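Side-chain contact in lysozyme (Penaeus vannamei, PDB 6UKC), which probably hydrolyses beta-1,4 linkages between N-acetylmuramic acid and N-acetylglucosamine in bacterial peptidoglycan, as a C-type lysozyme of innate immunity: residues A[45-48]-A[52-55]. Residues are numbered along the deposited sequence; the frame is centred on the assembly and turned at random.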
loop_
_atom_site.group_PDB
_atom_site.type_symbol
_atom_site.label_atom_id
_atom_site.label_comp_id
_atom_site.label_asym_id
_atom_site.label_seq_id
_atom_site.Cartn_x
_atom_site.Cartn_y
_atom_site.Cartn_z
ATOM N N ILE A 45 -7.249 -0.017 -10.082
ATOM C CA ILE A 45 -8.327 0.931 -9.677
ATOM C C ILE A 45 -9.640 0.164 -9.532
ATOM O O ILE A 45 -9.933 -0.663 -10.408
ATOM C CB ILE A 45 -8.453 2.098 -10.680
ATOM C CG1 ILE A 45 -9.290 3.237 -10.089
ATOM C CG2 ILE A 45 -8.982 1.643 -12.047
ATOM C CD1 ILE A 45 -9.441 4.434 -11.006
ATOM N N ASN A 46 -10.392 0.411 -8.461
ATOM C CA ASN A 46 -11.643 -0.335 -8.174
ATOM C C ASN A 46 -12.712 0.646 -7.711
ATOM O O ASN A 46 -12.523 1.338 -6.670
ATOM C CB ASN A 46 -11.423 -1.474 -7.181
ATOM C CG ASN A 46 -10.867 -2.706 -7.866
ATOM O OD1 ASN A 46 -11.608 -3.499 -8.453
ATOM N ND2 ASN A 46 -9.551 -2.852 -7.826
ATOM N N ARG A 47 -13.793 0.694 -8.477
ATOM C CA ARG A 47 -14.917 1.620 -8.244
ATOM C C ARG A 47 -15.944 0.854 -7.435
ATOM O O ARG A 47 -16.542 -0.057 -7.996
ATOM C CB ARG A 47 -15.428 2.179 -9.571
ATOM C CG ARG A 47 -14.379 3.033 -10.264
ATOM C CD ARG A 47 -14.820 3.763 -11.515
ATOM N NE ARG A 47 -13.653 4.472 -12.032
ATOM C CZ ARG A 47 -12.761 3.967 -12.878
ATOM N NH1 ARG A 47 -12.906 2.745 -13.360
ATOM N NH2 ARG A 47 -11.730 4.701 -13.258
ATOM N N ASN A 48 -16.117 1.237 -6.173
ATOM C CA ASN A 48 -16.962 0.501 -5.206
ATOM C C ASN A 48 -18.425 0.925 -5.328
ATOM O O ASN A 48 -18.709 1.927 -6.012
ATOM C CB ASN A 48 -16.391 0.686 -3.806
ATOM C CG ASN A 48 -14.962 0.196 -3.805
ATOM O OD1 ASN A 48 -14.667 -0.806 -4.460
ATOM N ND2 ASN A 48 -14.068 0.938 -3.172
ATOM N N SER A 52 -17.148 5.298 -3.789
ATOM C CA SER A 52 -15.718 5.581 -3.517
ATOM C C SER A 52 -14.872 4.761 -4.489
ATOM O O SER A 52 -15.415 3.881 -5.183
ATOM C CB SER A 52 -15.361 5.314 -2.087
ATOM O OG SER A 52 -15.288 3.921 -1.834
ATOM N N THR A 53 -13.596 5.081 -4.583
ATOM C CA THR A 53 -12.660 4.434 -5.531
ATOM C C THR A 53 -11.396 4.079 -4.755
ATOM O O THR A 53 -10.969 4.902 -3.903
ATOM C CB THR A 53 -12.380 5.328 -6.748
ATOM O OG1 THR A 53 -13.638 5.491 -7.408
ATOM C CG2 THR A 53 -11.357 4.753 -7.704
ATOM N N ASP A 54 -10.845 2.898 -5.040
ATOM C CA ASP A 54 -9.526 2.462 -4.509
ATOM C C ASP A 54 -8.485 2.699 -5.614
ATOM O O ASP A 54 -8.781 2.336 -6.788
ATOM C CB ASP A 54 -9.661 1.021 -4.020
ATOM C CG ASP A 54 -10.664 0.867 -2.889
ATOM O OD1 ASP A 54 -10.663 1.747 -1.998
ATOM O OD2 ASP A 54 -11.448 -0.110 -2.909
ATOM N N TYR A 55 -7.329 3.289 -5.275
ATOM C CA TYR A 55 -6.319 3.742 -6.266
ATOM C C TYR A 55 -4.933 3.118 -6.036
ATOM O O TYR A 55 -4.388 3.134 -4.910
ATOM C CB TYR A 55 -6.178 5.268 -6.218
ATOM C CG TYR A 55 -7.368 6.059 -6.704
ATOM C CD1 TYR A 55 -8.410 6.399 -5.845
ATOM C CD2 TYR A 55 -7.445 6.479 -8.026
ATOM C CE1 TYR A 55 -9.486 7.158 -6.287
ATOM C CE2 TYR A 55 -8.519 7.227 -8.488
ATOM C CZ TYR A 55 -9.525 7.594 -7.606
ATOM O OH TYR A 55 -10.585 8.314 -8.066
HETATM O O HOH W 1 -13.549 6.308 -10.140
#
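N48 and D54 are joined by a side-chain hydrogen bond. ND2 of N48 donates to OD2 of D54 at 2.8 Å: the carboxylate oxygen lies nearly in the amide plane, whereas the nitrogen arrives from well above the carboxylate plane, 59° out of it. CG of N48 stands anti to its carbonyl carbon (chi1 -58°), which turns the amide across the strand end toward the aspartate. A weak second bond runs from the same ND2 to OG of S52, 3.5 Å away; that hydroxyl has its main partner in N50 of the turn and also bonds N61. OD1 of D54 is taken by ND2 of N61, on the next strand.

Between the antiparallel strands, N46 and D54 form a hydrogen-bonded pair, with D54 N to N46 O at 2.8 Å. N48 N to S52 O continues the ladder into the turn.

The other face carries I45, R47, T53 and Y55. I45 sends CG1 anti to its backbone N (chi1 -165°), bringing it within 3.5 Å of CG2 of T53, while its CD1 meets CE2 of Y55 obliquely at 3.9 Å. That threonine methyl also lies over one face of the tyrosine ring, toward its rim. Beside it, a water that accepts from NE of R47 (2.6 Å) lies 2.9 Å from OG1 of T53.

In this hairpin of the small lysozyme sheet, D54 occupies the position of the catalytic aspartate of C-type lysozymes, consistent with a role in the active site. With N48 holding OD2 and N61 holding OD1, the two amides would fix the rotation of its carboxylate.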